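Local structure of hypothetical protein (Leishmania major, 3LJN) at residues A218-W223 / V289-V294; V226-V231 / V257-E262; H244-Y249 / V269-A274; T281-D286 / L308-L313. The protein is of unknown function but is built of ankyrin repeats, which makes a protein-binding scaffold role likely. All blocks are in the same frame, centred on the assembly; numbering follows the deposited sequence.

Contact 1 of 4, residues A218-W223 / V289-V294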
loop_
_atom_site.group_PDB
_atom_site.type_symbol
_atom_site.label_atom_id
_atom_site.label_comp_id
_atom_site.label_asym_id
_atom_site.label_seq_id
_atom_site.Cartn_x
_atom_site.Cartn_y
_atom_site.Cartn_z
ATOM N N ALA A 218 8.829 -2.820 -10.069
ATOM C CA ALA A 218 9.710 -1.693 -10.401
ATOM C C ALA A 218 10.659 -2.113 -11.486
ATOM O O ALA A 218 10.632 -1.539 -12.561
ATOM C CB ALA A 218 10.491 -1.208 -9.196
ATOM N N ILE A 219 11.492 -3.117 -11.223
ATOM C CA ILE A 219 12.296 -3.721 -12.287
ATOM C C ILE A 219 11.383 -4.341 -13.345
ATOM O O ILE A 219 11.507 -4.024 -14.521
ATOM C CB ILE A 219 13.280 -4.800 -11.783
ATOM C CG1 ILE A 219 14.276 -4.224 -10.773
ATOM C CG2 ILE A 219 14.059 -5.382 -12.960
ATOM C CD1 ILE A 219 15.341 -5.207 -10.324
ATOM N N LEU A 220 10.451 -5.197 -12.918
ATOM C CA LEU A 220 9.460 -5.812 -13.824
ATOM C C LEU A 220 8.609 -4.783 -14.549
ATOM O O LEU A 220 8.176 -5.018 -15.673
ATOM C CB LEU A 220 8.521 -6.747 -13.059
ATOM C CG LEU A 220 9.162 -7.964 -12.407
ATOM C CD1 LEU A 220 8.124 -8.716 -11.579
ATOM C CD2 LEU A 220 9.796 -8.854 -13.453
ATOM N N ILE A 221 8.366 -3.663 -13.875
ATOM C CA ILE A 221 7.552 -2.560 -14.377
ATOM C C ILE A 221 8.345 -1.623 -15.271
ATOM O O ILE A 221 7.769 -0.822 -16.002
ATOM C CB ILE A 221 7.014 -1.752 -13.198
ATOM C CG1 ILE A 221 6.017 -2.595 -12.418
ATOM C CG2 ILE A 221 6.359 -0.470 -13.642
ATOM C CD1 ILE A 221 5.359 -1.819 -11.333
ATOM N N ASN A 222 9.665 -1.733 -15.201
ATOM C CA ASN A 222 10.594 -0.851 -15.905
ATOM C C ASN A 222 10.595 0.585 -15.360
ATOM O O ASN A 222 10.663 1.558 -16.113
ATOM C CB ASN A 222 10.364 -0.869 -17.421
ATOM C CG ASN A 222 11.548 -0.305 -18.198
ATOM O OD1 ASN A 222 12.650 -0.139 -17.660
ATOM N ND2 ASN A 222 11.320 0.001 -19.467
ATOM N N TRP A 223 10.548 0.685 -14.038
ATOM C CA TRP A 223 10.697 1.942 -13.335
ATOM C C TRP A 223 12.076 1.962 -12.679
ATOM O O TRP A 223 12.206 1.731 -11.479
ATOM C CB TRP A 223 9.564 2.083 -12.316
ATOM C CG TRP A 223 8.287 2.613 -12.923
ATOM C CD1 TRP A 223 8.010 2.783 -14.257
ATOM C CD2 TRP A 223 7.110 3.045 -12.215
ATOM N NE1 TRP A 223 6.749 3.298 -14.417
ATOM C CE2 TRP A 223 6.170 3.464 -13.185
ATOM C CE3 TRP A 223 6.762 3.128 -10.854
ATOM C CZ2 TRP A 223 4.903 3.952 -12.837
ATOM C CZ3 TRP A 223 5.501 3.618 -10.514
ATOM C CH2 TRP A 223 4.590 4.024 -11.501
ATOM N N VAL A 289 17.044 -14.549 -20.201
ATOM C CA VAL A 289 15.671 -14.364 -20.660
ATOM C C VAL A 289 15.297 -12.901 -20.439
ATOM O O VAL A 289 14.611 -12.560 -19.478
ATOM C CB VAL A 289 14.684 -15.291 -19.888
ATOM C CG1 VAL A 289 13.247 -15.123 -20.399
ATOM C CG2 VAL A 289 15.129 -16.732 -19.980
ATOM N N TRP A 290 15.739 -12.044 -21.349
ATOM C CA TRP A 290 15.471 -10.606 -21.256
ATOM C C TRP A 290 13.997 -10.300 -21.088
ATOM O O TRP A 290 13.174 -10.972 -21.677
ATOM C CB TRP A 290 15.927 -9.905 -22.523
ATOM C CG TRP A 290 17.310 -10.165 -22.893
ATOM C CD1 TRP A 290 17.738 -10.932 -23.924
ATOM C CD2 TRP A 290 18.473 -9.654 -22.251
ATOM N NE1 TRP A 290 19.110 -10.935 -23.972
ATOM C CE2 TRP A 290 19.588 -10.153 -22.953
ATOM C CE3 TRP A 290 18.685 -8.820 -21.152
ATOM C CZ2 TRP A 290 20.903 -9.851 -22.588
ATOM C CZ3 TRP A 290 19.998 -8.519 -20.782
ATOM C CH2 TRP A 290 21.084 -9.031 -21.500
ATOM N N LEU A 291 13.668 -9.265 -20.319
ATOM C CA LEU A 291 12.261 -8.877 -20.117
ATOM C C LEU A 291 11.700 -8.147 -21.343
ATOM O O LEU A 291 12.446 -7.671 -22.183
ATOM C CB LEU A 291 12.089 -8.037 -18.848
ATOM C CG LEU A 291 12.657 -8.629 -17.554
ATOM C CD1 LEU A 291 12.470 -7.651 -16.442
ATOM C CD2 LEU A 291 12.029 -9.938 -17.195
ATOM N N ASP A 292 10.380 -8.062 -21.433
ATOM C CA ASP A 292 9.696 -7.732 -22.691
ATOM C C ASP A 292 9.885 -6.304 -23.196
ATOM O O ASP A 292 9.998 -6.083 -24.402
ATOM C CB ASP A 292 8.202 -8.037 -22.558
ATOM C CG ASP A 292 7.948 -9.475 -22.134
ATOM O OD1 ASP A 292 8.967 -10.195 -21.880
ATOM O OD2 ASP A 292 6.747 -9.874 -22.051
ATOM N N PHE A 293 9.892 -5.348 -22.271
ATOM C CA PHE A 293 10.256 -3.953 -22.544
ATOM C C PHE A 293 11.733 -3.766 -22.954
ATOM O O PHE A 293 12.139 -2.635 -23.200
ATOM C CB PHE A 293 9.989 -3.105 -21.295
ATOM C CG PHE A 293 10.752 -3.575 -20.077
ATOM C CD1 PHE A 293 12.084 -3.207 -19.880
ATOM C CD2 PHE A 293 10.153 -4.418 -19.148
ATOM C CE1 PHE A 293 12.796 -3.650 -18.783
ATOM C CE2 PHE A 293 10.864 -4.863 -18.047
ATOM C CZ PHE A 293 12.189 -4.474 -17.864
ATOM N N VAL A 294 12.532 -4.842 -22.961
ATOM C CA VAL A 294 13.926 -4.834 -23.444
ATOM C C VAL A 294 13.945 -5.257 -24.907
ATOM O O VAL A 294 13.362 -6.283 -25.230
ATOM C CB VAL A 294 14.804 -5.868 -22.703
ATOM C CG1 VAL A 294 16.245 -5.637 -23.006
ATOM C CG2 VAL A 294 14.568 -5.826 -21.228
#
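Asn222 and Phe293 meet flat against flat, where a helix of the ankyrin-repeat array ends and the long loop before helix 300-317 folds back over it. The first interaction is a stack: amide and ring planes are 16° apart, and ND2 of Asn222 lies 3.3 Å from CD1 of Phe293. Its chi1 of -163° sets CG of Asn222 anti to the backbone N, on the ring side, and the amide lies over the ring. Asn222 closes a Schellman motif: its phi is positive, and the bonds Asn222 N to Ile219 O and Trp223 N to Ala218 O run back into the last turn. The helix end thus fixed presents CB and the amide to the loop.

Backbone oxygens form the second group, approaching the same ring obliquely. Ile219 O is 3.4 Å from CZ of Phe293, and Leu220 O is 3.6 Å from its CE2.

The third is apolar. CD1 of Leu291 faces CD2 of Leu220 at 4.2 Å and CG2 of Ile219 at 4.4 Å; Ala254 packs on Ile219, Leu291 and Phe293. No hydrogen bond joins the segments, and the carbon nearest the ring centre is Asn222 CB, 3.7 Å from the Phe293 centroid and 7° off its normal.

Contact 2 of 4, residues V226-V231 / V257-E262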
loop_
_atom_site.group_PDB
_atom_site.type_symbol
_atom_site.label_atom_id
_atom_site.label_comp_id
_atom_site.label_asym_id
_atom_site.label_seq_id
_atom_site.Cartn_x
_atom_site.Cartn_y
_atom_site.Cartn_z
ATOM N N VAL A 226 12.815 4.775 -9.751
ATOM C CA VAL A 226 12.097 4.494 -8.514
ATOM C C VAL A 226 12.753 3.325 -7.822
ATOM O O VAL A 226 12.767 3.262 -6.604
ATOM C CB VAL A 226 10.614 4.169 -8.774
ATOM C CG1 VAL A 226 9.982 3.601 -7.548
ATOM C CG2 VAL A 226 9.869 5.415 -9.212
ATOM N N ALA A 227 13.303 2.405 -8.613
ATOM C CA ALA A 227 14.053 1.255 -8.097
ATOM C C ALA A 227 15.291 1.669 -7.288
ATOM O O ALA A 227 15.670 0.992 -6.339
ATOM C CB ALA A 227 14.460 0.357 -9.237
HETATM N N MSE A 228 15.904 2.785 -7.675
HETATM C CA MSE A 228 17.113 3.290 -7.046
HETATM C C MSE A 228 16.790 3.912 -5.709
HETATM O O MSE A 228 17.594 3.837 -4.776
HETATM C CB MSE A 228 17.757 4.346 -7.931
HETATM C CG MSE A 228 18.201 3.833 -9.287
HETATM SE SE MSE A 228 20.056 3.204 -9.278
HETATM C CE MSE A 228 21.044 4.912 -9.467
ATOM N N ARG A 229 15.621 4.547 -5.624
ATOM C CA ARG A 229 15.149 5.133 -4.368
ATOM C C ARG A 229 14.888 4.061 -3.333
ATOM O O ARG A 229 15.054 4.284 -2.139
ATOM C CB ARG A 229 13.877 5.946 -4.573
ATOM C CG ARG A 229 14.099 7.289 -5.233
ATOM C CD ARG A 229 13.171 8.336 -4.646
ATOM N NE ARG A 229 13.478 8.604 -3.239
ATOM C CZ ARG A 229 12.746 9.372 -2.430
ATOM N NH1 ARG A 229 11.640 9.978 -2.872
ATOM N NH2 ARG A 229 13.127 9.541 -1.167
ATOM N N PHE A 230 14.468 2.895 -3.796
ATOM C CA PHE A 230 14.295 1.774 -2.903
ATOM C C PHE A 230 15.649 1.324 -2.348
ATOM O O PHE A 230 15.784 1.094 -1.149
ATOM C CB PHE A 230 13.565 0.627 -3.603
ATOM C CG PHE A 230 12.082 0.840 -3.736
ATOM C CD1 PHE A 230 11.286 0.978 -2.613
ATOM C CD2 PHE A 230 11.475 0.866 -4.977
ATOM C CE1 PHE A 230 9.918 1.159 -2.732
ATOM C CE2 PHE A 230 10.110 1.044 -5.102
ATOM C CZ PHE A 230 9.334 1.197 -3.984
ATOM N N VAL A 231 16.651 1.228 -3.213
ATOM C CA VAL A 231 17.993 0.833 -2.796
ATOM C C VAL A 231 18.566 1.800 -1.755
ATOM O O VAL A 231 19.124 1.382 -0.737
ATOM C CB VAL A 231 18.929 0.736 -4.014
ATOM C CG1 VAL A 231 20.374 0.767 -3.596
ATOM C CG2 VAL A 231 18.635 -0.523 -4.783
ATOM N N VAL A 257 21.384 -0.408 -16.514
ATOM C CA VAL A 257 22.825 -0.459 -16.285
ATOM C C VAL A 257 23.213 0.128 -14.931
ATOM O O VAL A 257 23.927 -0.520 -14.159
ATOM C CB VAL A 257 23.591 0.280 -17.399
ATOM C CG1 VAL A 257 25.075 0.044 -17.250
ATOM C CG2 VAL A 257 23.142 -0.187 -18.766
ATOM N N LEU A 258 22.738 1.341 -14.643
ATOM C CA LEU A 258 23.037 2.010 -13.359
ATOM C C LEU A 258 22.611 1.210 -12.117
ATOM O O LEU A 258 23.394 1.071 -11.184
ATOM C CB LEU A 258 22.433 3.420 -13.307
ATOM C CG LEU A 258 22.949 4.475 -14.319
ATOM C CD1 LEU A 258 22.906 5.916 -13.727
ATOM C CD2 LEU A 258 24.369 4.162 -14.854
ATOM N N LEU A 259 21.387 0.679 -12.106
ATOM C CA LEU A 259 20.938 -0.183 -11.020
ATOM C C LEU A 259 21.857 -1.388 -10.860
ATOM O O LEU A 259 22.224 -1.749 -9.743
ATOM C CB LEU A 259 19.515 -0.669 -11.252
ATOM C CG LEU A 259 18.916 -1.396 -10.032
ATOM C CD1 LEU A 259 18.223 -0.408 -9.056
ATOM C CD2 LEU A 259 17.958 -2.507 -10.424
ATOM N N THR A 260 22.238 -2.002 -11.976
ATOM C CA THR A 260 23.112 -3.172 -11.937
ATOM C C THR A 260 24.502 -2.890 -11.346
ATOM O O THR A 260 25.037 -3.730 -10.614
ATOM C CB THR A 260 23.318 -3.773 -13.319
ATOM O OG1 THR A 260 22.053 -4.010 -13.941
ATOM C CG2 THR A 260 24.088 -5.084 -13.212
ATOM N N LYS A 261 25.094 -1.733 -11.659
ATOM C CA LYS A 261 26.397 -1.374 -11.068
ATOM C C LYS A 261 26.258 -1.352 -9.534
ATOM O O LYS A 261 27.181 -1.738 -8.801
ATOM C CB LYS A 261 26.909 -0.029 -11.607
ATOM N N GLU A 262 25.077 -0.938 -9.071
ATOM C CA GLU A 262 24.779 -0.799 -7.640
ATOM C C GLU A 262 24.362 -2.116 -6.993
ATOM O O GLU A 262 24.566 -2.309 -5.803
ATOM C CB GLU A 262 23.687 0.262 -7.409
ATOM C CG GLU A 262 24.109 1.697 -7.777
ATOM C CD GLU A 262 24.906 2.404 -6.671
ATOM O OE1 GLU A 262 24.478 2.355 -5.492
ATOM O OE2 GLU A 262 25.949 3.033 -6.978
#
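Leu259 fills the tight half of this helix-helix contact, its CD1 methyl lying 3.8 Å from CB of Ala227 and 4.3 Å from CG2 of Val231. Leu259 CG stands anti to the backbone N (chi1 -171°), and chi2 then turns CD1 toward both Ala227 and Val231, which lie one helical turn apart on helix 224-231. Ala227, Val231 and Leu259 are all buried.

Met228, modelled as selenomethionine, forms the next part. Its chain bends at chi2 and chi3, and the selenium SE comes to 3.9 Å from CA of Leu259 and 4.1 Å from CD1 of the same residue. Past the selenium the packing slackens toward solvent: CE of Met228 reaches only to CB of exposed Leu258, at 4.3 Å. Glu262 directs its CB toward the other helix, yet its CG comes no nearer than 4.6 Å to SE of Met228.

The short axes approach to 10.3 Å and run nearly parallel, 18° apart, as is usual for helices packed side by side in an ankyrin array; helix 247-253 comes between the two in the chain. On its far side helix 224-231 is backed by helix 186-195 through Val226 and Phe230, while Val257 and Thr260 lean on helix 300-317. Because no hydrogen bond or salt bridge spans the two segments, their association rests on shape and on burial of carbon and selenium.

Contact 3 of 4, residues H244-Y249 / V269-A274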
loop_
_atom_site.group_PDB
_atom_site.type_symbol
_atom_site.label_atom_id
_atom_site.label_comp_id
_atom_site.label_asym_id
_atom_site.label_seq_id
_atom_site.Cartn_x
_atom_site.Cartn_y
_atom_site.Cartn_z
ATOM N N HIS A 244 13.526 -18.497 -6.176
ATOM C CA HIS A 244 14.942 -18.232 -5.886
ATOM C C HIS A 244 15.562 -17.062 -6.656
ATOM O O HIS A 244 16.776 -16.996 -6.790
ATOM C CB HIS A 244 15.780 -19.507 -6.067
ATOM C CG HIS A 244 15.364 -20.616 -5.153
ATOM N ND1 HIS A 244 16.193 -21.127 -4.176
ATOM C CD2 HIS A 244 14.188 -21.278 -5.035
ATOM C CE1 HIS A 244 15.553 -22.070 -3.507
ATOM N NE2 HIS A 244 14.334 -22.180 -4.009
ATOM N N THR A 245 14.746 -16.117 -7.113
ATOM C CA THR A 245 15.253 -14.968 -7.870
ATOM C C THR A 245 15.537 -13.719 -7.025
ATOM O O THR A 245 14.707 -13.282 -6.262
ATOM C CB THR A 245 14.301 -14.602 -9.032
ATOM O OG1 THR A 245 14.752 -15.257 -10.227
ATOM C CG2 THR A 245 14.268 -13.075 -9.259
ATOM N N VAL A 246 16.713 -13.140 -7.232
ATOM C CA VAL A 246 17.215 -11.999 -6.481
ATOM C C VAL A 246 17.278 -10.782 -7.393
ATOM O O VAL A 246 17.716 -10.904 -8.528
ATOM C CB VAL A 246 18.630 -12.313 -5.958
ATOM C CG1 VAL A 246 19.472 -11.051 -5.836
ATOM C CG2 VAL A 246 18.542 -13.046 -4.628
ATOM N N PRO A 247 16.866 -9.593 -6.903
ATOM C CA PRO A 247 16.795 -8.399 -7.763
ATOM C C PRO A 247 17.977 -8.229 -8.743
ATOM O O PRO A 247 17.770 -7.844 -9.894
ATOM C CB PRO A 247 16.756 -7.260 -6.756
ATOM C CG PRO A 247 16.106 -7.850 -5.582
ATOM C CD PRO A 247 16.539 -9.265 -5.506
ATOM N N LEU A 248 19.199 -8.529 -8.302
ATOM C CA LEU A 248 20.336 -8.538 -9.217
ATOM C C LEU A 248 20.014 -9.251 -10.538
ATOM O O LEU A 248 20.279 -8.682 -11.589
ATOM C CB LEU A 248 21.572 -9.187 -8.577
ATOM C CG LEU A 248 22.827 -9.223 -9.460
ATOM C CD1 LEU A 248 23.085 -7.844 -10.057
ATOM C CD2 LEU A 248 24.044 -9.720 -8.700
ATOM N N TYR A 249 19.449 -10.469 -10.484
ATOM C CA TYR A 249 19.082 -11.226 -11.702
ATOM C C TYR A 249 18.056 -10.460 -12.527
ATOM O O TYR A 249 18.201 -10.340 -13.733
ATOM C CB TYR A 249 18.542 -12.646 -11.415
ATOM C CG TYR A 249 19.361 -13.476 -10.447
ATOM C CD1 TYR A 249 20.725 -13.272 -10.302
ATOM C CD2 TYR A 249 18.768 -14.474 -9.680
ATOM C CE1 TYR A 249 21.476 -14.016 -9.404
ATOM C CE2 TYR A 249 19.511 -15.229 -8.776
ATOM C CZ TYR A 249 20.868 -14.990 -8.644
ATOM O OH TYR A 249 21.640 -15.706 -7.756
ATOM N N VAL A 269 27.896 -12.201 -1.825
ATOM C CA VAL A 269 28.781 -12.855 -2.794
ATOM C C VAL A 269 28.317 -14.262 -3.148
ATOM O O VAL A 269 28.399 -14.697 -4.303
ATOM C CB VAL A 269 30.241 -12.870 -2.262
ATOM C CG1 VAL A 269 30.931 -14.198 -2.559
ATOM C CG2 VAL A 269 31.011 -11.687 -2.854
ATOM N N PHE A 270 27.826 -14.966 -2.141
ATOM C CA PHE A 270 27.238 -16.271 -2.347
ATOM C C PHE A 270 26.230 -16.263 -3.507
ATOM O O PHE A 270 26.186 -17.201 -4.273
ATOM C CB PHE A 270 26.567 -16.746 -1.053
ATOM C CG PHE A 270 25.817 -18.041 -1.198
ATOM C CD1 PHE A 270 26.432 -19.256 -0.876
ATOM C CD2 PHE A 270 24.492 -18.048 -1.656
ATOM C CE1 PHE A 270 25.737 -20.473 -1.012
ATOM C CE2 PHE A 270 23.785 -19.254 -1.806
ATOM C CZ PHE A 270 24.405 -20.470 -1.484
ATOM N N LEU A 271 25.425 -15.215 -3.634
ATOM C CA LEU A 271 24.375 -15.176 -4.656
ATOM C C LEU A 271 24.900 -14.935 -6.069
ATOM O O LEU A 271 24.317 -15.434 -7.033
ATOM C CB LEU A 271 23.321 -14.130 -4.308
ATOM C CG LEU A 271 22.425 -14.538 -3.139
ATOM C CD1 LEU A 271 21.801 -13.317 -2.482
ATOM C CD2 LEU A 271 21.362 -15.538 -3.579
ATOM N N ILE A 272 25.984 -14.181 -6.200
ATOM C CA ILE A 272 26.649 -14.035 -7.489
ATOM C C ILE A 272 27.241 -15.366 -7.946
ATOM O O ILE A 272 27.069 -15.747 -9.082
ATOM C CB ILE A 272 27.777 -12.981 -7.448
ATOM C CG1 ILE A 272 27.199 -11.596 -7.107
ATOM C CG2 ILE A 272 28.523 -12.955 -8.788
ATOM C CD1 ILE A 272 28.230 -10.513 -6.926
ATOM N N GLN A 273 27.943 -16.069 -7.069
ATOM C CA GLN A 273 28.501 -17.382 -7.429
ATOM C C GLN A 273 27.431 -18.395 -7.868
ATOM O O GLN A 273 27.697 -19.244 -8.721
ATOM C CB GLN A 273 29.338 -17.980 -6.285
ATOM C CG GLN A 273 30.840 -18.062 -6.570
ATOM C CD GLN A 273 31.613 -18.828 -5.473
ATOM O OE1 GLN A 273 31.012 -19.327 -4.508
ATOM N NE2 GLN A 273 32.947 -18.921 -5.620
ATOM N N ALA A 274 26.234 -18.303 -7.297
ATOM C CA ALA A 274 25.138 -19.215 -7.632
ATOM C C ALA A 274 24.223 -18.683 -8.738
ATOM O O ALA A 274 23.174 -19.248 -9.000
ATOM C CB ALA A 274 24.315 -19.524 -6.377
#
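The phenol of Tyr249 gives its hydrogen to the main-chain carbonyl of Leu271, with OH 2.8 Å from O. The acceptor lies at the ring edge, near the ring plane. Seen from the carbonyl, the C=O...OH angle is 134° and the donor is tilted 29° from the carbonyl plane. Two apolar pairs complete the first shell. CG2 of Val246 is 3.9 Å from CD2 of Leu271 and is about equally near its CD1, meeting the fork of the leucine. CD2 of Leu248 packs 4.0 Å from CG1 of Ile272.

The next layer positions these groups. Val246 holds the N-cap position, and its carbonyl accepts Tyr249 N; its CB also sits 4.1 Å above one face of the Tyr249 ring, toward the rim. The tyrosine CG is anti to its own carbonyl carbon (chi1 -48°), from where the ring reaches across to the opposite segment. Leu248 is further enclosed by Leu263 and Leu264 of helix 257-266, so the short helix 269-273 and the helix just before it share one apolar patch. On the other segment, Ile272 packs against Lys312 of helix 300-317 and its carbonyl receives NE2 of His278.

Val246-Pro247-Leu248-Tyr249 occupies the start of its helix in the manner of the Thr-Pro-Leu-His tetrapeptide of ankyrin repeats, with the proline in the first turn and the leucine turned into the core, an arrangement typical of the ankyrin fold.

Contact 4 of 4, residues T281-D286 / L308-L313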
loop_
_atom_site.group_PDB
_atom_site.type_symbol
_atom_site.label_atom_id
_atom_site.label_comp_id
_atom_site.label_asym_id
_atom_site.label_seq_id
_atom_site.Cartn_x
_atom_site.Cartn_y
_atom_site.Cartn_z
ATOM N N THR A 281 32.284 -19.479 -14.452
ATOM C CA THR A 281 33.464 -18.809 -14.977
ATOM C C THR A 281 33.216 -17.833 -16.133
ATOM O O THR A 281 33.791 -16.750 -16.152
ATOM C CB THR A 281 34.518 -19.849 -15.394
ATOM O OG1 THR A 281 35.596 -19.191 -16.071
ATOM C CG2 THR A 281 33.907 -20.929 -16.295
ATOM N N THR A 282 32.388 -18.219 -17.100
ATOM C CA THR A 282 32.047 -17.326 -18.206
ATOM C C THR A 282 30.568 -16.998 -18.166
ATOM O O THR A 282 29.751 -17.850 -17.843
ATOM C CB THR A 282 32.369 -17.954 -19.594
ATOM O OG1 THR A 282 33.676 -18.540 -19.583
ATOM C CG2 THR A 282 32.287 -16.887 -20.694
ATOM N N VAL A 283 30.229 -15.762 -18.511
ATOM C CA VAL A 283 28.832 -15.373 -18.674
ATOM C C VAL A 283 28.325 -15.846 -20.044
ATOM O O VAL A 283 28.995 -15.662 -21.054
ATOM C CB VAL A 283 28.649 -13.854 -18.532
ATOM C CG1 VAL A 283 27.184 -13.473 -18.680
ATOM C CG2 VAL A 283 29.159 -13.403 -17.190
ATOM N N LEU A 284 27.145 -16.465 -20.062
ATOM C CA LEU A 284 26.564 -17.029 -21.283
ATOM C C LEU A 284 25.267 -16.287 -21.624
ATOM O O LEU A 284 24.236 -16.523 -21.007
ATOM C CB LEU A 284 26.316 -18.523 -21.079
ATOM C CG LEU A 284 27.616 -19.302 -20.841
ATOM C CD1 LEU A 284 27.384 -20.557 -20.019
ATOM C CD2 LEU A 284 28.304 -19.638 -22.163
ATOM N N PRO A 285 25.318 -15.372 -22.603
ATOM C CA PRO A 285 24.146 -14.534 -22.887
ATOM C C PRO A 285 22.891 -15.296 -23.341
ATOM O O PRO A 285 21.781 -14.789 -23.179
ATOM C CB PRO A 285 24.633 -13.606 -24.007
ATOM C CG PRO A 285 26.122 -13.771 -24.076
ATOM C CD PRO A 285 26.422 -15.123 -23.548
ATOM N N ASP A 286 23.063 -16.495 -23.902
ATOM C CA ASP A 286 21.931 -17.355 -24.280
ATOM C C ASP A 286 21.139 -17.811 -23.063
ATOM O O ASP A 286 19.966 -18.099 -23.169
ATOM C CB ASP A 286 22.401 -18.616 -25.012
ATOM C CG ASP A 286 23.441 -18.331 -26.085
ATOM O OD1 ASP A 286 23.300 -17.312 -26.821
ATOM O OD2 ASP A 286 24.402 -19.139 -26.177
ATOM N N LEU A 308 29.593 -6.123 -17.259
ATOM C CA LEU A 308 29.699 -5.813 -15.829
ATOM C C LEU A 308 29.628 -7.049 -14.968
ATOM O O LEU A 308 30.381 -7.190 -14.005
ATOM C CB LEU A 308 28.566 -4.891 -15.376
ATOM C CG LEU A 308 28.592 -3.439 -15.840
ATOM C CD1 LEU A 308 27.518 -2.672 -15.087
ATOM C CD2 LEU A 308 29.966 -2.806 -15.661
ATOM N N LEU A 309 28.685 -7.925 -15.294
ATOM C CA LEU A 309 28.561 -9.197 -14.602
ATOM C C LEU A 309 29.806 -10.063 -14.773
ATOM O O LEU A 309 30.147 -10.821 -13.873
ATOM C CB LEU A 309 27.326 -9.949 -15.085
ATOM C CG LEU A 309 27.042 -11.294 -14.400
ATOM C CD1 LEU A 309 26.873 -11.186 -12.886
ATOM C CD2 LEU A 309 25.807 -11.910 -15.022
ATOM N N GLN A 310 30.483 -9.945 -15.912
ATOM C CA GLN A 310 31.735 -10.672 -16.131
ATOM C C GLN A 310 32.846 -10.124 -15.242
ATOM O O GLN A 310 33.536 -10.892 -14.574
ATOM C CB GLN A 310 32.162 -10.594 -17.599
ATOM C CG GLN A 310 33.266 -11.546 -17.980
ATOM C CD GLN A 310 32.856 -12.986 -17.787
ATOM O OE1 GLN A 310 32.277 -13.611 -18.677
ATOM N NE2 GLN A 310 33.152 -13.525 -16.618
ATOM N N GLU A 311 33.011 -8.798 -15.247
ATOM C CA GLU A 311 33.940 -8.099 -14.341
ATOM C C GLU A 311 33.764 -8.539 -12.887
ATOM O O GLU A 311 34.734 -8.925 -12.242
ATOM C CB GLU A 311 33.780 -6.568 -14.443
ATOM C CG GLU A 311 34.320 -5.965 -15.760
ATOM C CD GLU A 311 34.079 -4.441 -15.925
ATOM O OE1 GLU A 311 33.138 -3.885 -15.297
ATOM O OE2 GLU A 311 34.831 -3.802 -16.707
ATOM N N LYS A 312 32.538 -8.504 -12.374
ATOM C CA LYS A 312 32.316 -8.866 -10.977
ATOM C C LYS A 312 32.535 -10.340 -10.708
ATOM O O LYS A 312 32.998 -10.706 -9.639
ATOM C CB LYS A 312 30.913 -8.485 -10.510
ATOM C CG LYS A 312 30.764 -8.417 -8.982
ATOM C CD LYS A 312 31.550 -7.233 -8.383
ATOM C CE LYS A 312 31.884 -7.469 -6.900
ATOM N NZ LYS A 312 32.911 -6.511 -6.367
ATOM N N LEU A 313 32.185 -11.191 -11.660
ATOM C CA LEU A 313 32.438 -12.614 -11.508
ATOM C C LEU A 313 33.942 -12.913 -11.429
ATOM O O LEU A 313 34.388 -13.736 -10.628
ATOM C CB LEU A 313 31.826 -13.387 -12.665
ATOM C CG LEU A 313 31.915 -14.899 -12.474
ATOM C CD1 LEU A 313 30.970 -15.336 -11.351
ATOM C CD2 LEU A 313 31.632 -15.627 -13.785
#
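Gln310 uses both ends of its side-chain amide on the backbone of residues 281-283. OE1 accepts the N-H of Val283 at 3.0 Å, a nearly straight bond with 170° at the hydrogen; the donor stands 24° out of the plane of the amide carbonyl. NE2 in turn donates to O of Thr281, but at 3.3 Å this second bond is longer, bent and weak. CG anti to the backbone N (chi1 -168°) and a bend at chi2 bring the amide across to the loop.

Two further backbone donors have a partner nearby: OD1 of Asn279 takes the N-H of Thr282 and, weakly, that of Thr281. Leu284 is also backbone-bonded to Tyr277. The helix that supplies Gln310, helix 300-317, is the last one modelled and packs beside helix 257-266 through Leu308 and Lys312. The contact lays an irregular loop against this last helix, at the C-terminal end of the ankyrin array.

Apolar contacts lie beside the amide. Val283 and Gln310 lie alongside each other, running opposite ways, with CG2 of Val283 3.5 Å from OE1 of Gln310. The same methyl rests 4.1 Å from CG of Leu309. Further along the helix, CD2 of Leu313 lies 3.4 Å from O of Thr281, the carbonyl that also receives NE2 of Gln310.

How the contacts relate
From the N terminus, residues 218-223 open the longest of the four loops, closed when 289-294 returns in contact 1; contacts 2 and 3 both lie within it. These two cross, since 244-249 falls between the halves of contact 2 and 257-262 between those of contact 3. Contact 4 starts inside the same long loop at 281-286 and closes beyond it at 308-313, so it crosses contact 1 but follows contacts 2 and 3 in series. Ile219 packs on Leu259 and Pro247, joining contact 1 to its two inner neighbours. Val257 on Leu308, and Ile272 on Leu313, tie contacts 2 and 3 to the final helix, 300-317.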